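Local coordinates for protein AT-less polyketide synthase (Streptomyces platensis subsp. rosaceus, PDB 4TKT) that probably elongates polyketide chains as a ketosynthase domain of the AT-less synthase that makes isomigrastatin, at residues A[459-464]-A[574-579]; A[470-475]-A[538-543]; A[491-496]-A[516-521]; A[509-514]-A[523-528]. All blocks are in the same frame, centred on the assembly; numbering follows the deposited sequence.

Contact 1: A[459-464]-A[574-579]; sequences TVVVVL and PLAEAW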
loop_
_atom_site.group_PDB
_atom_site.type_symbol
_atom_site.label_atom_id
_atom_site.label_comp_id
_atom_site.label_asym_id
_atom_site.label_seq_id
_atom_site.Cartn_x
_atom_site.Cartn_y
_atom_site.Cartn_z
ATOM N N THR A 459 25.481 -12.342 -20.589
ATOM C CA THR A 459 25.581 -10.909 -20.345
ATOM C C THR A 459 24.227 -10.235 -20.525
ATOM O O THR A 459 23.584 -10.381 -21.563
ATOM C CB THR A 459 26.605 -10.236 -21.285
ATOM O OG1 THR A 459 27.928 -10.663 -20.946
ATOM C CG2 THR A 459 26.529 -8.724 -21.159
ATOM N N VAL A 460 23.799 -9.505 -19.502
ATOM C CA VAL A 460 22.576 -8.722 -19.576
ATOM C C VAL A 460 22.913 -7.237 -19.542
ATOM O O VAL A 460 24.040 -6.852 -19.222
ATOM C CB VAL A 460 21.610 -9.056 -18.421
ATOM C CG1 VAL A 460 21.350 -10.550 -18.367
ATOM C CG2 VAL A 460 22.172 -8.561 -17.095
ATOM N N VAL A 461 21.938 -6.401 -19.877
ATOM C CA VAL A 461 22.139 -4.961 -19.823
ATOM C C VAL A 461 21.215 -4.332 -18.777
ATOM O O VAL A 461 19.993 -4.321 -18.925
ATOM C CB VAL A 461 21.922 -4.310 -21.211
ATOM C CG1 VAL A 461 20.731 -4.932 -21.921
ATOM C CG2 VAL A 461 21.776 -2.798 -21.089
ATOM N N VAL A 462 21.818 -3.831 -17.702
ATOM C CA VAL A 462 21.081 -3.216 -16.607
ATOM C C VAL A 462 20.915 -1.724 -16.864
ATOM O O VAL A 462 21.888 -1.017 -17.117
ATOM C CB VAL A 462 21.788 -3.436 -15.252
ATOM C CG1 VAL A 462 21.089 -2.661 -14.146
ATOM C CG2 VAL A 462 21.841 -4.918 -14.916
ATOM N N VAL A 463 19.677 -1.251 -16.788
ATOM C CA VAL A 463 19.355 0.121 -17.159
ATOM C C VAL A 463 18.733 0.888 -15.988
ATOM O O VAL A 463 18.006 0.317 -15.174
ATOM C CB VAL A 463 18.414 0.129 -18.390
ATOM C CG1 VAL A 463 17.214 1.043 -18.187
ATOM C CG2 VAL A 463 19.187 0.491 -19.644
ATOM N N LEU A 464 19.037 2.180 -15.901
ATOM C CA LEU A 464 18.585 3.011 -14.791
ATOM C C LEU A 464 18.405 4.461 -15.234
ATOM O O LEU A 464 19.278 5.021 -15.895
ATOM C CB LEU A 464 19.587 2.935 -13.639
ATOM C CG LEU A 464 19.063 2.836 -12.210
ATOM C CD1 LEU A 464 18.129 1.647 -12.065
ATOM C CD2 LEU A 464 20.229 2.722 -11.242
ATOM N N PRO A 574 26.319 -1.315 -28.336
ATOM C CA PRO A 574 25.883 -0.144 -29.109
ATOM C C PRO A 574 24.479 0.318 -28.737
ATOM O O PRO A 574 24.211 1.517 -28.737
ATOM C CB PRO A 574 25.923 -0.641 -30.557
ATOM C CG PRO A 574 26.900 -1.755 -30.544
ATOM C CD PRO A 574 26.709 -2.429 -29.222
ATOM N N LEU A 575 23.601 -0.625 -28.418
ATOM C CA LEU A 575 22.240 -0.294 -28.012
ATOM C C LEU A 575 22.232 0.438 -26.675
ATOM O O LEU A 575 21.547 1.446 -26.513
ATOM C CB LEU A 575 21.384 -1.558 -27.925
ATOM C CG LEU A 575 19.920 -1.354 -27.531
ATOM C CD1 LEU A 575 19.230 -0.412 -28.503
ATOM C CD2 LEU A 575 19.191 -2.688 -27.471
ATOM N N ALA A 576 23.008 -0.072 -25.725
ATOM C CA ALA A 576 23.065 0.500 -24.387
ATOM C C ALA A 576 23.610 1.922 -24.407
ATOM O O ALA A 576 23.094 2.805 -23.722
ATOM C CB ALA A 576 23.910 -0.375 -23.474
ATOM N N GLU A 577 24.658 2.141 -25.191
ATOM C CA GLU A 577 25.268 3.459 -25.263
ATOM C C GLU A 577 24.324 4.439 -25.948
ATOM O O GLU A 577 24.176 5.581 -25.511
ATOM C CB GLU A 577 26.607 3.394 -25.998
ATOM C CG GLU A 577 27.421 4.673 -25.903
ATOM C CD GLU A 577 28.858 4.488 -26.353
ATOM O OE1 GLU A 577 29.179 3.414 -26.905
ATOM O OE2 GLU A 577 29.667 5.417 -26.149
ATOM N N ALA A 578 23.677 3.979 -27.014
ATOM C CA ALA A 578 22.738 4.807 -27.761
ATOM C C ALA A 578 21.553 5.193 -26.890
ATOM O O ALA A 578 21.101 6.336 -26.914
ATOM C CB ALA A 578 22.264 4.082 -29.006
ATOM N N TRP A 579 21.057 4.229 -26.119
ATOM C CA TRP A 579 19.936 4.467 -25.222
ATOM C C TRP A 579 20.297 5.510 -24.171
ATOM O O TRP A 579 19.524 6.425 -23.901
ATOM C CB TRP A 579 19.499 3.165 -24.547
ATOM C CG TRP A 579 18.401 3.364 -23.549
ATOM C CD1 TRP A 579 17.056 3.352 -23.794
ATOM C CD2 TRP A 579 18.551 3.616 -22.148
ATOM N NE1 TRP A 579 16.362 3.577 -22.630
ATOM C CE2 TRP A 579 17.256 3.744 -21.605
ATOM C CE3 TRP A 579 19.655 3.745 -21.298
ATOM C CZ2 TRP A 579 17.035 3.993 -20.253
ATOM C CZ3 TRP A 579 19.433 3.993 -19.956
ATOM C CH2 TRP A 579 18.134 4.115 -19.446
#

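Contact 2: A[470-475]-A[538-543]; sequences ERLRES and AYFNPG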
loop_
_atom_site.group_PDB
_atom_site.type_symbol
_atom_site.label_atom_id
_atom_site.label_comp_id
_atom_site.label_asym_id
_atom_site.label_seq_id
_atom_site.Cartn_x
_atom_site.Cartn_y
_atom_site.Cartn_z
ATOM N N GLU A 470 21.516 13.844 -9.884
ATOM C CA GLU A 470 21.547 13.517 -8.461
ATOM C C GLU A 470 20.622 12.351 -8.135
ATOM O O GLU A 470 21.028 11.399 -7.471
ATOM C CB GLU A 470 21.162 14.729 -7.614
ATOM C CG GLU A 470 21.150 14.431 -6.122
ATOM C CD GLU A 470 20.332 15.426 -5.327
ATOM O OE1 GLU A 470 19.875 16.428 -5.917
ATOM O OE2 GLU A 470 20.141 15.203 -4.112
ATOM N N ARG A 471 19.378 12.435 -8.601
ATOM C CA ARG A 471 18.406 11.367 -8.389
ATOM C C ARG A 471 18.890 10.056 -9.008
ATOM O O ARG A 471 18.628 8.977 -8.475
ATOM C CB ARG A 471 17.040 11.747 -8.972
ATOM C CG ARG A 471 16.339 12.923 -8.295
ATOM C CD ARG A 471 16.003 12.632 -6.841
ATOM N NE ARG A 471 17.046 13.106 -5.935
ATOM C CZ ARG A 471 17.208 12.674 -4.688
ATOM N NH1 ARG A 471 16.399 11.748 -4.194
ATOM N NH2 ARG A 471 18.185 13.163 -3.939
ATOM N N LEU A 472 19.601 10.152 -10.130
ATOM C CA LEU A 472 20.098 8.964 -10.817
ATOM C C LEU A 472 21.148 8.239 -9.982
ATOM O O LEU A 472 21.069 7.025 -9.793
ATOM C CB LEU A 472 20.680 9.328 -12.183
ATOM C CG LEU A 472 21.214 8.134 -12.982
ATOM C CD1 LEU A 472 20.135 7.075 -13.161
ATOM C CD2 LEU A 472 21.755 8.573 -14.331
ATOM N N ARG A 473 22.128 8.988 -9.484
ATOM C CA ARG A 473 23.172 8.412 -8.644
ATOM C C ARG A 473 22.583 7.888 -7.339
ATOM O O ARG A 473 23.099 6.938 -6.748
ATOM C CB ARG A 473 24.266 9.442 -8.365
ATOM C CG ARG A 473 24.932 9.973 -9.621
ATOM C CD ARG A 473 26.226 10.698 -9.306
ATOM N NE ARG A 473 26.847 11.233 -10.515
ATOM C CZ ARG A 473 27.625 10.528 -11.331
ATOM N NH1 ARG A 473 27.879 9.252 -11.074
ATOM N NH2 ARG A 473 28.145 11.096 -12.409
ATOM N N GLU A 474 21.496 8.513 -6.900
ATOM C CA GLU A 474 20.758 8.047 -5.735
ATOM C C GLU A 474 20.136 6.673 -6.003
ATOM O O GLU A 474 20.221 5.773 -5.167
ATOM C CB GLU A 474 19.679 9.063 -5.354
ATOM C CG GLU A 474 18.875 8.710 -4.112
ATOM C CD GLU A 474 19.569 9.099 -2.819
ATOM O OE1 GLU A 474 20.754 9.492 -2.868
ATOM O OE2 GLU A 474 18.924 9.016 -1.751
ATOM N N SER A 475 19.520 6.517 -7.173
ATOM C CA SER A 475 18.933 5.239 -7.574
ATOM C C SER A 475 19.980 4.135 -7.628
ATOM O O SER A 475 19.722 3.002 -7.220
ATOM C CB SER A 475 18.251 5.356 -8.938
ATOM O OG SER A 475 17.135 6.224 -8.888
ATOM N N ALA A 538 29.941 0.352 -19.482
ATOM C CA ALA A 538 29.023 1.159 -18.685
ATOM C C ALA A 538 28.951 2.570 -19.251
ATOM O O ALA A 538 29.959 3.118 -19.696
ATOM C CB ALA A 538 29.454 1.186 -17.228
ATOM N N TYR A 539 27.758 3.155 -19.241
ATOM C CA TYR A 539 27.550 4.458 -19.864
ATOM C C TYR A 539 26.652 5.348 -19.011
ATOM O O TYR A 539 25.654 4.892 -18.454
ATOM C CB TYR A 539 26.953 4.283 -21.263
ATOM C CG TYR A 539 27.658 3.226 -22.087
ATOM C CD1 TYR A 539 28.824 3.519 -22.780
ATOM C CD2 TYR A 539 27.162 1.930 -22.159
ATOM C CE1 TYR A 539 29.474 2.552 -23.528
ATOM C CE2 TYR A 539 27.803 0.959 -22.903
ATOM C CZ TYR A 539 28.959 1.275 -23.585
ATOM O OH TYR A 539 29.597 0.308 -24.326
ATOM N N PHE A 540 27.019 6.621 -18.918
ATOM C CA PHE A 540 26.321 7.569 -18.059
ATOM C C PHE A 540 25.987 8.852 -18.815
ATOM O O PHE A 540 26.772 9.321 -19.638
ATOM C CB PHE A 540 27.171 7.886 -16.824
ATOM C CG PHE A 540 26.504 8.804 -15.841
ATOM C CD1 PHE A 540 25.758 8.291 -14.795
ATOM C CD2 PHE A 540 26.633 10.181 -15.954
ATOM C CE1 PHE A 540 25.148 9.130 -13.886
ATOM C CE2 PHE A 540 26.020 11.025 -15.050
ATOM C CZ PHE A 540 25.278 10.500 -14.014
ATOM N N ASN A 541 24.821 9.417 -18.529
ATOM C CA ASN A 541 24.407 10.672 -19.143
ATOM C C ASN A 541 23.469 11.457 -18.235
ATOM O O ASN A 541 22.405 10.965 -17.867
ATOM C CB ASN A 541 23.734 10.407 -20.489
ATOM C CG ASN A 541 23.080 11.646 -21.070
ATOM O OD1 ASN A 541 23.573 12.760 -20.904
ATOM N ND2 ASN A 541 21.956 11.455 -21.753
ATOM N N PRO A 542 23.869 12.684 -17.866
ATOM C CA PRO A 542 23.057 13.582 -17.039
ATOM C C PRO A 542 21.828 14.117 -17.774
ATOM O O PRO A 542 20.933 14.675 -17.143
ATOM C CB PRO A 542 24.023 14.726 -16.705
ATOM C CG PRO A 542 25.385 14.178 -16.966
ATOM C CD PRO A 542 25.213 13.232 -18.107
ATOM N N GLY A 543 21.793 13.950 -19.092
ATOM C CA GLY A 543 20.673 14.413 -19.890
ATOM C C GLY A 543 20.775 15.885 -20.238
ATOM O O GLY A 543 19.831 16.475 -20.766
#

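Contact 3: A[491-496]-A[516-521]; sequences ADLPDI and STLPAL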
loop_
_atom_site.group_PDB
_atom_site.type_symbol
_atom_site.label_atom_id
_atom_site.label_comp_id
_atom_site.label_asym_id
_atom_site.label_seq_id
_atom_site.Cartn_x
_atom_site.Cartn_y
_atom_site.Cartn_z
ATOM N N ALA A 491 22.363 -15.387 -10.772
ATOM C CA ALA A 491 21.302 -16.057 -11.511
ATOM C C ALA A 491 20.061 -15.175 -11.632
ATOM O O ALA A 491 19.166 -15.455 -12.430
ATOM C CB ALA A 491 20.950 -17.376 -10.845
ATOM N N ASP A 492 20.016 -14.106 -10.843
ATOM C CA ASP A 492 18.878 -13.195 -10.857
ATOM C C ASP A 492 19.024 -12.103 -11.916
ATOM O O ASP A 492 18.073 -11.377 -12.198
ATOM C CB ASP A 492 18.696 -12.555 -9.478
ATOM C CG ASP A 492 18.453 -13.579 -8.383
ATOM O OD1 ASP A 492 17.737 -14.569 -8.638
ATOM O OD2 ASP A 492 18.980 -13.396 -7.266
ATOM N N LEU A 493 20.214 -11.995 -12.503
ATOM C CA LEU A 493 20.516 -10.915 -13.449
ATOM C C LEU A 493 19.572 -10.800 -14.657
ATOM O O LEU A 493 19.243 -9.685 -15.060
ATOM C CB LEU A 493 21.956 -11.043 -13.952
ATOM C CG LEU A 493 23.034 -10.490 -13.019
ATOM C CD1 LEU A 493 24.382 -10.493 -13.707
ATOM C CD2 LEU A 493 22.678 -9.092 -12.563
ATOM N N PRO A 494 19.151 -11.931 -15.254
ATOM C CA PRO A 494 18.185 -11.763 -16.349
ATOM C C PRO A 494 16.853 -11.157 -15.896
ATOM O O PRO A 494 16.250 -10.381 -16.638
ATOM C CB PRO A 494 17.986 -13.192 -16.859
ATOM C CG PRO A 494 19.259 -13.885 -16.519
ATOM C CD PRO A 494 19.672 -13.310 -15.198
ATOM N N ASP A 495 16.406 -11.502 -14.693
ATOM C CA ASP A 495 15.157 -10.961 -14.164
ATOM C C ASP A 495 15.297 -9.482 -13.813
ATOM O O ASP A 495 14.417 -8.675 -14.115
ATOM C CB ASP A 495 14.705 -11.748 -12.932
ATOM C CG ASP A 495 14.354 -13.185 -13.253
ATOM O OD1 ASP A 495 13.968 -13.463 -14.407
ATOM O OD2 ASP A 495 14.459 -14.036 -12.346
ATOM N N ILE A 496 16.409 -9.138 -13.168
ATOM C CA ILE A 496 16.685 -7.761 -12.775
ATOM C C ILE A 496 16.732 -6.838 -13.986
ATOM O O ILE A 496 16.096 -5.785 -13.999
ATOM C CB ILE A 496 18.014 -7.656 -12.006
ATOM C CG1 ILE A 496 17.915 -8.402 -10.675
ATOM C CG2 ILE A 496 18.385 -6.202 -11.771
ATOM C CD1 ILE A 496 19.223 -8.497 -9.931
ATOM N N SER A 516 27.576 -9.656 -16.423
ATOM C CA SER A 516 27.220 -11.071 -16.444
ATOM C C SER A 516 27.244 -11.671 -15.040
ATOM O O SER A 516 26.722 -12.763 -14.816
ATOM C CB SER A 516 28.157 -11.850 -17.371
ATOM O OG SER A 516 29.503 -11.757 -16.943
ATOM N N THR A 517 27.847 -10.953 -14.097
ATOM C CA THR A 517 27.869 -11.388 -12.702
ATOM C C THR A 517 27.351 -10.291 -11.780
ATOM O O THR A 517 27.521 -9.103 -12.055
ATOM C CB THR A 517 29.284 -11.786 -12.238
ATOM O OG1 THR A 517 30.081 -10.610 -12.060
ATOM C CG2 THR A 517 29.948 -12.713 -13.250
ATOM N N LEU A 518 26.724 -10.698 -10.681
ATOM C CA LEU A 518 26.169 -9.754 -9.716
ATOM C C LEU A 518 27.217 -8.872 -9.019
ATOM O O LEU A 518 26.983 -7.677 -8.849
ATOM C CB LEU A 518 25.345 -10.498 -8.662
ATOM C CG LEU A 518 24.575 -9.595 -7.697
ATOM C CD1 LEU A 518 23.558 -8.755 -8.453
ATOM C CD2 LEU A 518 23.902 -10.413 -6.609
ATOM N N PRO A 519 28.365 -9.447 -8.600
ATOM C CA PRO A 519 29.353 -8.560 -7.971
ATOM C C PRO A 519 29.876 -7.478 -8.912
ATOM O O PRO A 519 30.276 -6.410 -8.446
ATOM C CB PRO A 519 30.480 -9.519 -7.575
ATOM C CG PRO A 519 29.814 -10.831 -7.419
ATOM C CD PRO A 519 28.773 -10.859 -8.494
ATOM N N ALA A 520 29.876 -7.753 -10.213
ATOM C CA ALA A 520 30.297 -6.768 -11.201
ATOM C C ALA A 520 29.265 -5.653 -11.313
ATOM O O ALA A 520 29.618 -4.480 -11.440
ATOM C CB ALA A 520 30.517 -7.423 -12.552
ATOM N N LEU A 521 27.990 -6.027 -11.266
ATOM C CA LEU A 521 26.906 -5.054 -11.325
ATOM C C LEU A 521 26.937 -4.135 -10.109
ATOM O O LEU A 521 26.772 -2.923 -10.237
ATOM C CB LEU A 521 25.553 -5.758 -11.423
ATOM C CG LEU A 521 24.320 -4.848 -11.409
ATOM C CD1 LEU A 521 24.406 -3.790 -12.497
ATOM C CD2 LEU A 521 23.051 -5.666 -11.562
#

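Contact 4: A[509-514]-A[523-528]; sequences ARFAVA and DALDAC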
loop_
_atom_site.group_PDB
_atom_site.type_symbol
_atom_site.label_atom_id
_atom_site.label_comp_id
_atom_site.label_asym_id
_atom_site.label_seq_id
_atom_site.Cartn_x
_atom_site.Cartn_y
_atom_site.Cartn_z
ATOM N N ALA A 509 18.117 11.684 -17.131
ATOM C CA ALA A 509 19.435 11.189 -16.748
ATOM C C ALA A 509 19.446 9.669 -16.778
ATOM O O ALA A 509 18.631 9.027 -16.117
ATOM C CB ALA A 509 19.822 11.702 -15.371
ATOM N N ARG A 510 20.372 9.094 -17.540
ATOM C CA ARG A 510 20.356 7.656 -17.787
ATOM C C ARG A 510 21.666 6.955 -17.447
ATOM O O ARG A 510 22.738 7.560 -17.448
ATOM C CB ARG A 510 19.995 7.390 -19.248
ATOM C CG ARG A 510 18.648 7.963 -19.647
ATOM C CD ARG A 510 18.267 7.598 -21.070
ATOM N NE ARG A 510 16.911 8.040 -21.375
ATOM C CZ ARG A 510 16.276 7.786 -22.514
ATOM N NH1 ARG A 510 16.874 7.088 -23.467
ATOM N NH2 ARG A 510 15.040 8.229 -22.696
ATOM N N PHE A 511 21.560 5.663 -17.158
ATOM C CA PHE A 511 22.715 4.835 -16.843
ATOM C C PHE A 511 22.493 3.411 -17.339
ATOM O O PHE A 511 21.469 2.796 -17.044
ATOM C CB PHE A 511 22.987 4.836 -15.337
ATOM C CG PHE A 511 24.111 3.929 -14.924
ATOM C CD1 PHE A 511 25.430 4.315 -15.099
ATOM C CD2 PHE A 511 23.849 2.693 -14.357
ATOM C CE1 PHE A 511 26.468 3.485 -14.718
ATOM C CE2 PHE A 511 24.884 1.855 -13.976
ATOM C CZ PHE A 511 26.195 2.253 -14.156
ATOM N N ALA A 512 23.449 2.894 -18.100
ATOM C CA ALA A 512 23.358 1.532 -18.610
ATOM C C ALA A 512 24.690 0.809 -18.462
ATOM O O ALA A 512 25.750 1.397 -18.668
ATOM C CB ALA A 512 22.916 1.537 -20.062
ATOM N N VAL A 513 24.632 -0.467 -18.099
ATOM C CA VAL A 513 25.843 -1.261 -17.936
ATOM C C VAL A 513 25.610 -2.720 -18.323
ATOM O O VAL A 513 24.614 -3.331 -17.931
ATOM C CB VAL A 513 26.375 -1.183 -16.485
ATOM C CG1 VAL A 513 25.284 -1.544 -15.485
ATOM C CG2 VAL A 513 27.596 -2.071 -16.307
ATOM N N ALA A 514 26.529 -3.268 -19.113
ATOM C CA ALA A 514 26.471 -4.670 -19.508
ATOM C C ALA A 514 27.276 -5.535 -18.540
ATOM O O ALA A 514 28.493 -5.393 -18.438
ATOM C CB ALA A 514 26.981 -4.841 -20.927
ATOM N N ASP A 523 29.537 -3.357 -8.348
ATOM C CA ASP A 523 30.683 -2.468 -8.521
ATOM C C ASP A 523 30.350 -1.295 -9.432
ATOM O O ASP A 523 30.734 -0.159 -9.157
ATOM C CB ASP A 523 31.886 -3.226 -9.089
ATOM C CG ASP A 523 32.532 -4.143 -8.073
ATOM O OD1 ASP A 523 32.152 -4.080 -6.884
ATOM O OD2 ASP A 523 33.431 -4.918 -8.464
ATOM N N ALA A 524 29.641 -1.577 -10.520
ATOM C CA ALA A 524 29.265 -0.540 -11.472
ATOM C C ALA A 524 28.291 0.446 -10.839
ATOM O O ALA A 524 28.416 1.657 -11.022
ATOM C CB ALA A 524 28.663 -1.160 -12.721
ATOM N N LEU A 525 27.327 -0.082 -10.091
ATOM C CA LEU A 525 26.341 0.743 -9.399
ATOM C C LEU A 525 26.997 1.628 -8.350
ATOM O O LEU A 525 26.650 2.799 -8.210
ATOM C CB LEU A 525 25.271 -0.135 -8.750
ATOM C CG LEU A 525 24.351 -0.854 -9.737
ATOM C CD1 LEU A 525 23.464 -1.864 -9.025
ATOM C CD2 LEU A 525 23.517 0.156 -10.512
ATOM N N ASP A 526 27.951 1.061 -7.618
ATOM C CA ASP A 526 28.675 1.808 -6.600
ATOM C C ASP A 526 29.477 2.940 -7.235
ATOM O O ASP A 526 29.539 4.046 -6.698
ATOM C CB ASP A 526 29.602 0.884 -5.809
ATOM C CG ASP A 526 30.093 1.518 -4.521
ATOM O OD1 ASP A 526 29.318 2.269 -3.893
ATOM O OD2 ASP A 526 31.253 1.263 -4.133
ATOM N N ALA A 527 30.083 2.656 -8.383
ATOM C CA ALA A 527 30.878 3.646 -9.098
ATOM C C ALA A 527 30.010 4.812 -9.554
ATOM O O ALA A 527 30.378 5.975 -9.388
ATOM C CB ALA A 527 31.576 3.008 -10.285
ATOM N N CYS A 528 28.857 4.492 -10.128
ATOM C CA CYS A 528 27.912 5.509 -10.569
ATOM C C CYS A 528 27.357 6.307 -9.393
ATOM O O CYS A 528 27.192 7.523 -9.481
ATOM C CB CYS A 528 26.766 4.871 -11.349
ATOM S SG CYS A 528 25.460 6.028 -11.805
#

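Contact 1: A[459-464]-A[574-579]
Val463 and Trp579 meet head-on where helix 573-580 covers one face of a three-stranded antiparallel sheet, in a domain that resembles the KS-MAT linker family. The helix runs almost parallel to strand 460-464, at 7°. Both methyls of Val463 come to the six-membered ring from the same side. Val463 CG2 makes a CH-pi contact over the face, 3.7 Å from the ring centroid and 17° off its normal, while Val463 CG1 comes to 3.4 Å from Trp579 CH2. The indole arrives there because Trp579 CG lies anti to the backbone N (chi1 177°), which throws the ring off the helix toward the strand. Beyond the two segments, Arg510 makes a cation-pi contact with it and Trp587 an edge-to-face one. Replacing Trp579 by an alanine would probably open a gap beneath both methyls of Val463 and take from Arg510 its aromatic partner. Two residues back on the strand and one turn back on the helix, Val461 CG2 rests 4.0 Å from Ala576 CB, a smaller and looser meeting. At the rim of the indole, Leu464 O sits in the ring plane, 3.8 Å from Trp579 CH2.

Contact 2: A[470-475]-A[538-543]
Arg473 lays its guanidinium flat on the ring of Phe540, the planes 17° apart and the centres 4.1 Å from each other. The stack is displaced: Arg473 NH2 lies over the face near its rim, 3.3 Å from Phe540 CZ, and the cation-pi line from Arg473 CZ runs 32° off the ring normal. The arginine chain is extended from CG to NE, and the two side chains cross at about a right angle. Glu469 forms a salt bridge with NE, which helps hold the rotation of the flat group; NH1 has Cys528 O as its partner, at a doubtfully short distance. Here helix 469-482 packs against strand 538-541, an outermost strand of the three-stranded antiparallel sheet in the linker-like domain, and the two run roughly antiparallel at 148°. Leu472 comes at Phe540 from the opposite direction, Leu472 CD2 3.5 Å from Phe540 CE1 and oblique to the ring. With CG anti to the backbone N (chi1 -177°), Phe540 reaches across to both. Beyond it the strand ends in an Asx turn, Asn541 OD1 accepting from Gly543 N at 2.8 Å, while Asn541 ND2 donates to Thr580 O.

Contact 3: A[491-496]-A[516-521]
Leu493 drives its branched end into the bend that precedes helix 518-530, and almost all of the contact hangs on its two methyls. Leu493 CD1 presses on backbone rather than on side chains: it stands 3.4 Å from Ser516 C and 3.5 Å from Thr517 N. Leu493 CD2 turns instead to the leucines of the helix, lying 3.6 Å from Leu521 CD2 and a looser 4.2 Å from Leu518 CD1. The side chains of Leu493 and Leu521 run antiparallel past one another and meet through their CD2 methyls. The first torsion of Leu493 sets CG anti to its carbonyl carbon (chi1 -81°), and an extended second torsion then carries the fork across to the other segment.

The next shell holds the bend in place. Thr517 occupies the N-cap position, its OG1 accepting from Ala520 N in a weak bond of 3.4 Å, and Leu521 N is bonded to Thr517 O as the first turn begins. Leu518 N is hydrogen-bonded to Ser490 OG, which ties the start of this helix to the chain just ahead of Ala491. A sulfate ion, probably from the crystallisation liquor, lies about 4 Å from the Leu518 side chain. Asp495 OD1, turned away from this contact, accepts from Arg598 N.

Both helices, 493-502 and 518-530, lean on the same face of the three-stranded sheet of the linker-like domain: Leu493 also touches Val460 of strand 460-466, and Leu521 reaches Val462 there and Val513 and Val515 of strand 509-515.

Contact 4: A[509-514]-A[523-528]
Phe511 receives Cys528 over one face of its ring, and this is the dense part of the contact. Cys528 CB makes a CH-pi contact 4.0 Å from the ring centroid, and its distance to Phe511 CE1 is 3.7 Å. The sulfur lies over the same ring, a Cys sulfur-aromatic contact in which Cys528 SG stands 4.0 Å from the Phe511 centroid, 23° off the normal. Both atoms can share the ring because SG is anti to the backbone N of Cys528 (chi1 174°), which carries the thiol out toward the sheet. Phe511 likewise extends its ring from the strand to the helix.

The helix packs on the sheet running nearly antiparallel to the strand, at 153°, with axes 9.9 Å apart. The two form a β-α unit of the linker-like domain, in which strand 509-515, central in the three-stranded antiparallel sheet, leads through a short bend into helix 518-530. Every touching residue is buried.

Packing slackens toward the start of the helix. Leu525 CD2 approaches Phe511 CE2 only to 4.1 Å, obliquely to the ring, and Ala524 CB meets Val513 CG2 at 3.9 Å, a smaller, methyl-to-methyl contact. Away from the sheet Asp523 is exposed to solvent, and Asp526 is salt-bridged to Arg480. A serine in place of Phe511 would probably leave Cys528 CB and SG without their aromatic surface and open a gap that also borders Leu525. Beyond the segments, Leu534 and Phe540 pack against Phe511 too.

In the fold
All four contacts belong to one domain, whose antiparallel sheet has strand 509-515 between 460-466 and 538-541. Contact 1 closes the longest loop; contacts 2, 3 and 4 are nested in it, with 3 and 4 also inside contact 2 and crossing each other along the chain. Contacts 2 and 4 lie closest, centres about 7 Å apart; contacts 2 and 3 are the most distant, about 19 Å. Contacts 2 and 4 set helices 469-482 and 518-530 on one face, contact 3 ties helix 493-502 to the latter there, and contact 1 brings helix 573-580 to the opposite face. The result is a compact domain built round its own sheet, separate from the eleven-stranded ketosynthase sheet, consistent with a linker.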